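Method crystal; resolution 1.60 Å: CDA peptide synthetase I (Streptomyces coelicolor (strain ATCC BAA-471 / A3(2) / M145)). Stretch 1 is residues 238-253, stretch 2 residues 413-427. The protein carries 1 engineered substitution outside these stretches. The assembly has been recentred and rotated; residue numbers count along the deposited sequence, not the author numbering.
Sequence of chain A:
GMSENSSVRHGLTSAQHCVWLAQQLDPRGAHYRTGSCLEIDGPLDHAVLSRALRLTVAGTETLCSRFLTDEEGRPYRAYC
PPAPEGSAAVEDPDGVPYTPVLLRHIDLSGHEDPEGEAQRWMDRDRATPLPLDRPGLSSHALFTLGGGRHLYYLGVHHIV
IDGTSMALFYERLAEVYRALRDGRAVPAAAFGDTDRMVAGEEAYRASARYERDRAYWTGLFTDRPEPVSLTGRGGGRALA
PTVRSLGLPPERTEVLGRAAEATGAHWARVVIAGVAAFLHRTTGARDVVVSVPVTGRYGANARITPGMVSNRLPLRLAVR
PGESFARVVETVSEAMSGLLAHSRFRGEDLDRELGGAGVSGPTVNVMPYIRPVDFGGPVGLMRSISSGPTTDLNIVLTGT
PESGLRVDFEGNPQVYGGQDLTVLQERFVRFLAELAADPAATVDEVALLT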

# COMPACT_ATOMS: atom_id res chain seq x y z
N ALA A 238 12.74 5.74 9.21
CA ALA A 238 11.50 5.71 8.44
C ALA A 238 10.57 6.84 8.87
O ALA A 238 10.22 6.95 10.05
CB ALA A 238 10.81 4.37 8.59
N LEU A 239 10.17 7.66 7.91
CA LEU A 239 9.36 8.85 8.18
C LEU A 239 8.17 8.90 7.23
O LEU A 239 8.24 8.38 6.12
CB LEU A 239 10.20 10.12 8.00
CG LEU A 239 11.42 10.30 8.91
CD1 LEU A 239 12.22 11.51 8.47
CD2 LEU A 239 11.00 10.43 10.37
N ALA A 240 7.10 9.55 7.66
CA ALA A 240 5.96 9.78 6.78
C ALA A 240 6.46 10.53 5.55
O ALA A 240 7.22 11.49 5.68
CB ALA A 240 4.87 10.57 7.49
N PRO A 241 6.06 10.08 4.35
CA PRO A 241 6.62 10.67 3.13
C PRO A 241 6.00 11.99 2.71
O PRO A 241 4.85 12.29 3.04
CB PRO A 241 6.33 9.60 2.08
CG PRO A 241 5.08 8.95 2.56
CD PRO A 241 5.21 8.91 4.06
N THR A 242 6.79 12.78 2.00
CA THR A 242 6.26 13.81 1.13
C THR A 242 5.78 13.10 -0.11
O THR A 242 6.51 12.30 -0.69
CB THR A 242 7.32 14.86 0.78
OG1 THR A 242 7.80 15.49 1.97
CG2 THR A 242 6.75 15.92 -0.16
N VAL A 243 4.54 13.38 -0.52
CA VAL A 243 3.92 12.64 -1.62
C VAL A 243 3.67 13.55 -2.80
O VAL A 243 3.04 14.61 -2.67
CB VAL A 243 2.60 11.98 -1.17
CG1 VAL A 243 1.99 11.16 -2.30
CG2 VAL A 243 2.82 11.11 0.06
N ARG A 244 4.17 13.14 -3.97
CA ARG A 244 3.88 13.84 -5.21
C ARG A 244 3.26 12.87 -6.18
O ARG A 244 3.77 11.77 -6.42
CB ARG A 244 5.15 14.48 -5.79
CG ARG A 244 5.65 15.68 -5.00
CD ARG A 244 4.65 16.84 -5.02
NE ARG A 244 5.10 17.99 -4.24
CZ ARG A 244 4.84 18.18 -2.95
NH1 ARG A 244 4.13 17.29 -2.26
NH2 ARG A 244 5.31 19.26 -2.34
N SER A 245 2.13 13.28 -6.74
CA SER A 245 1.31 12.39 -7.56
C SER A 245 1.23 12.90 -8.99
O SER A 245 1.07 14.09 -9.23
CB SER A 245 -0.10 12.28 -6.95
OG SER A 245 -0.87 11.33 -7.65
N LEU A 246 1.36 11.97 -9.94
CA LEU A 246 1.32 12.30 -11.36
C LEU A 246 0.28 11.42 -12.04
O LEU A 246 0.37 10.20 -11.99
CB LEU A 246 2.69 12.10 -12.01
CG LEU A 246 2.77 12.25 -13.52
CD1 LEU A 246 2.34 13.64 -13.96
CD2 LEU A 246 4.18 11.96 -14.01
N GLY A 247 -0.71 12.06 -12.65
CA GLY A 247 -1.73 11.34 -13.40
C GLY A 247 -1.29 11.11 -14.84
O GLY A 247 -0.88 12.05 -15.53
N LEU A 248 -1.39 9.86 -15.27
CA LEU A 248 -1.03 9.46 -16.63
C LEU A 248 -2.27 8.92 -17.34
O LEU A 248 -2.81 7.89 -16.93
CB LEU A 248 0.06 8.40 -16.63
CG LEU A 248 1.37 8.76 -15.92
CD1 LEU A 248 2.31 7.56 -15.95
CD2 LEU A 248 2.02 9.98 -16.55
N PRO A 249 -2.72 9.60 -18.41
CA PRO A 249 -3.90 9.07 -19.11
C PRO A 249 -3.55 7.85 -19.95
O PRO A 249 -2.37 7.57 -20.16
CB PRO A 249 -4.32 10.24 -19.99
CG PRO A 249 -3.06 10.97 -20.26
CD PRO A 249 -2.24 10.85 -19.01
N PRO A 250 -4.57 7.12 -20.42
CA PRO A 250 -4.35 5.91 -21.24
C PRO A 250 -3.43 6.14 -22.45
O PRO A 250 -2.70 5.23 -22.82
CB PRO A 250 -5.76 5.54 -21.69
CG PRO A 250 -6.63 6.04 -20.59
CD PRO A 250 -6.00 7.31 -20.11
N GLU A 251 -3.47 7.33 -23.04
CA GLU A 251 -2.61 7.64 -24.18
C GLU A 251 -1.14 7.45 -23.82
O GLU A 251 -0.32 7.13 -24.69
CB GLU A 251 -2.86 9.07 -24.66
CG GLU A 251 -2.03 9.49 -25.88
CD GLU A 251 -2.36 8.69 -27.13
OE1 GLU A 251 -3.46 8.09 -27.19
OE2 GLU A 251 -1.53 8.67 -28.06
N ARG A 252 -0.80 7.65 -22.55
CA ARG A 252 0.58 7.50 -22.08
C ARG A 252 0.86 6.10 -21.53
O ARG A 252 1.99 5.63 -21.62
CB ARG A 252 0.90 8.55 -21.01
CG ARG A 252 0.96 9.99 -21.52
CD ARG A 252 1.64 10.93 -20.52
NE ARG A 252 3.08 10.70 -20.43
CZ ARG A 252 3.88 11.31 -19.56
NH1 ARG A 252 3.39 12.19 -18.70
NH2 ARG A 252 5.18 11.03 -19.55
N THR A 253 -0.15 5.43 -20.98
CA THR A 253 0.06 4.19 -20.23
C THR A 253 -0.23 2.91 -21.02
O THR A 253 0.24 1.84 -20.65
CB THR A 253 -0.82 4.16 -18.94
OG1 THR A 253 -2.21 4.15 -19.28
CG2 THR A 253 -0.53 5.37 -18.07
N PRO A 413 11.26 12.94 3.75
CA PRO A 413 11.45 14.39 3.63
C PRO A 413 12.86 14.88 3.96
O PRO A 413 13.19 16.02 3.64
CB PRO A 413 10.44 14.96 4.63
CG PRO A 413 10.20 13.87 5.60
CD PRO A 413 10.32 12.59 4.83
N GLN A 414 13.67 14.04 4.60
CA GLN A 414 15.06 14.40 4.87
C GLN A 414 15.96 14.08 3.67
O GLN A 414 17.13 14.46 3.64
CB GLN A 414 15.58 13.67 6.11
CG GLN A 414 14.88 14.07 7.40
CD GLN A 414 15.39 13.31 8.61
OE1 GLN A 414 16.18 12.37 8.48
NE2 GLN A 414 14.95 13.71 9.79
N VAL A 415 15.39 13.40 2.67
CA VAL A 415 16.12 12.99 1.48
C VAL A 415 15.63 13.74 0.25
O VAL A 415 16.43 14.18 -0.58
CB VAL A 415 15.98 11.47 1.23
CG1 VAL A 415 16.82 11.04 0.03
CG2 VAL A 415 16.36 10.68 2.47
N TYR A 416 14.31 13.88 0.13
CA TYR A 416 13.69 14.50 -1.04
C TYR A 416 12.83 15.70 -0.67
O TYR A 416 12.08 15.67 0.30
CB TYR A 416 12.80 13.50 -1.78
CG TYR A 416 13.48 12.22 -2.22
CD1 TYR A 416 14.10 12.14 -3.46
CD2 TYR A 416 13.48 11.09 -1.42
CE1 TYR A 416 14.72 10.97 -3.87
CE2 TYR A 416 14.09 9.92 -1.82
CZ TYR A 416 14.70 9.87 -3.05
OH TYR A 416 15.31 8.70 -3.45
N GLY A 417 12.95 16.77 -1.46
CA GLY A 417 11.99 17.85 -1.42
C GLY A 417 10.87 17.55 -2.40
O GLY A 417 11.01 16.68 -3.26
N GLY A 418 9.75 18.26 -2.27
CA GLY A 418 8.62 18.07 -3.16
C GLY A 418 9.00 18.25 -4.62
O GLY A 418 8.66 17.41 -5.46
N GLN A 419 9.71 19.33 -4.92
CA GLN A 419 10.14 19.60 -6.29
C GLN A 419 11.04 18.49 -6.82
O GLN A 419 10.93 18.10 -7.99
CB GLN A 419 10.87 20.95 -6.37
N ASP A 420 11.93 17.98 -5.97
CA ASP A 420 12.81 16.88 -6.36
C ASP A 420 12.02 15.66 -6.80
O ASP A 420 12.35 15.02 -7.80
CB ASP A 420 13.72 16.49 -5.20
CG ASP A 420 14.57 17.64 -4.69
OD1 ASP A 420 14.88 18.55 -5.49
OD2 ASP A 420 14.93 17.62 -3.50
N LEU A 421 10.96 15.35 -6.05
CA LEU A 421 10.15 14.17 -6.35
C LEU A 421 9.40 14.37 -7.66
O LEU A 421 9.27 13.43 -8.45
CB LEU A 421 9.17 13.89 -5.21
CG LEU A 421 9.81 13.42 -3.90
CD1 LEU A 421 8.81 13.49 -2.76
CD2 LEU A 421 10.35 12.00 -4.05
N THR A 422 8.93 15.59 -7.90
CA THR A 422 8.23 15.91 -9.14
C THR A 422 9.15 15.70 -10.34
O THR A 422 8.77 15.08 -11.33
CB THR A 422 7.70 17.36 -9.12
OG1 THR A 422 6.67 17.47 -8.14
CG2 THR A 422 7.13 17.77 -10.48
N VAL A 423 10.38 16.22 -10.24
CA VAL A 423 11.36 16.07 -11.31
C VAL A 423 11.71 14.61 -11.55
O VAL A 423 11.73 14.15 -12.70
CB VAL A 423 12.64 16.87 -10.98
CG1 VAL A 423 13.72 16.61 -12.02
CG2 VAL A 423 12.33 18.34 -10.94
N LEU A 424 11.98 13.88 -10.48
CA LEU A 424 12.37 12.47 -10.57
C LEU A 424 11.28 11.62 -11.19
O LEU A 424 11.54 10.74 -12.03
CB LEU A 424 12.70 11.94 -9.17
CG LEU A 424 13.48 10.63 -9.10
CD1 LEU A 424 14.89 10.84 -9.59
CD2 LEU A 424 13.47 10.12 -7.67
N GLN A 425 10.05 11.87 -10.76
CA GLN A 425 8.91 11.09 -11.19
C GLN A 425 8.62 11.31 -12.68
O GLN A 425 8.31 10.36 -13.39
CB GLN A 425 7.72 11.46 -10.31
CG GLN A 425 6.36 11.54 -10.92
CD GLN A 425 5.36 12.05 -9.90
OE1 GLN A 425 5.06 13.24 -9.85
NE2 GLN A 425 4.88 11.16 -9.05
N GLU A 426 8.74 12.55 -13.16
CA GLU A 426 8.56 12.81 -14.58
C GLU A 426 9.67 12.16 -15.40
O GLU A 426 9.42 11.58 -16.46
CB GLU A 426 8.51 14.31 -14.86
CG GLU A 426 8.29 14.67 -16.33
CD GLU A 426 7.06 14.01 -16.92
OE1 GLU A 426 5.94 14.29 -16.43
OE2 GLU A 426 7.20 13.22 -17.87
N ARG A 427 10.90 12.24 -14.90
CA ARG A 427 12.05 11.62 -15.56
C ARG A 427 11.87 10.11 -15.66
O ARG A 427 12.14 9.51 -16.70
CB ARG A 427 13.34 11.93 -14.80
CG ARG A 427 14.59 11.49 -15.53
CD ARG A 427 15.84 11.78 -14.72
NE ARG A 427 15.92 13.19 -14.34
CZ ARG A 427 16.63 13.65 -13.32
NH1 ARG A 427 17.32 12.82 -12.54
NH2 ARG A 427 16.64 14.95 -13.06
O HOH W 1 9.89 17.00 1.74
O HOH W 2 4.00 15.37 -9.35

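Strand 242-248 lies along helix 418-427 in CDA peptide synthetase I, the two axes running in broadly the same direction at 36° and approaching to 8.1 Å. The partners are distant in sequence, yet together they bury 665 Å², both sides summed. The register begins at the first residue of the strand, with Thr242 CA 5.8 Å from Pro413 CA, in the loop before the helix; further on, Arg244 CA lies 6.2 Å from Thr422 CA and Leu246 CA 7.7 Å from Gln425 CA. The alternation of the strand selects the residues that meet the helix: Thr242, Arg244 and Leu246 direct their CA-to-CB bonds toward it, whereas those of Val243 and Ser245 point away.

Apolar packing opens the contact. Leu239 sets its CB 4.0 Å from Pro413 CD, and its CD1 reaches to 3.6 Å from Gln414 CD, so the leucine covers both the proline ring and the end of the glutamine side chain. The same proline carbon, Pro413 CD, lies 3.4 Å from Ala240 O, and Pro413 CB is 3.8 Å from Thr242 OG1. Along the helix, Leu421 takes over: its CD1 packs 4.1 Å from Thr242 CB and 3.3 Å from Thr242 O, while its CB lies 4.0 Å from Arg244 CG. Leu246 CB rests 3.4 Å from Gln425 CD, in van der Waals contact with the carbon of the amide group, and Leu246 CD2 comes to 3.8 Å from Glu426 OE1.

Close passage at the helix start depends on a bare backbone. Arg244 CG sits 3.5 Å from Gly418 O, and one face of the guanidinium lies over Gly418 CA. A CB on Gly418 would fall 2.2 Å from Arg244 NH2, a clash. The arginine, with chi1 and chi2 both m, turns back on its own strand, where NH1 donates to Val243 O at 2.9 Å. Thr422 OG1 lies near the plane of the guanidinium at its edge; this hydroxyl donates a weak hydrogen bond to Gly418 O, 3.3 Å away, within the helix.

Two direct polar links cross the interface. Gln425 NE2 donates to Arg244 O at 2.9 Å with an angle of 152°, tying a helix side chain to the strand backbone; chi1 of this glutamine is 143°, between the usual wells. Beyond the strand, Arg252 and Glu426 form a salt bridge, with Arg252 NH2 3.4 Å from Glu426 OE2. The carboxylate oxygen meets the guanidinium edge near its plane, and the N-H points well at it (160°), but the length makes the hydrogen bond weak.

Water completes the polar contacts. Water 1 joins Thr242 OG1, 2.6 Å from its oxygen, to Tyr416 O, to which it donates at 2.9 Å, bridging the strand to the loop before the helix. Water 2 lies between Ser245 O, 3.2 Å from its oxygen, and Gln425 OE1, at a short 2.4 Å.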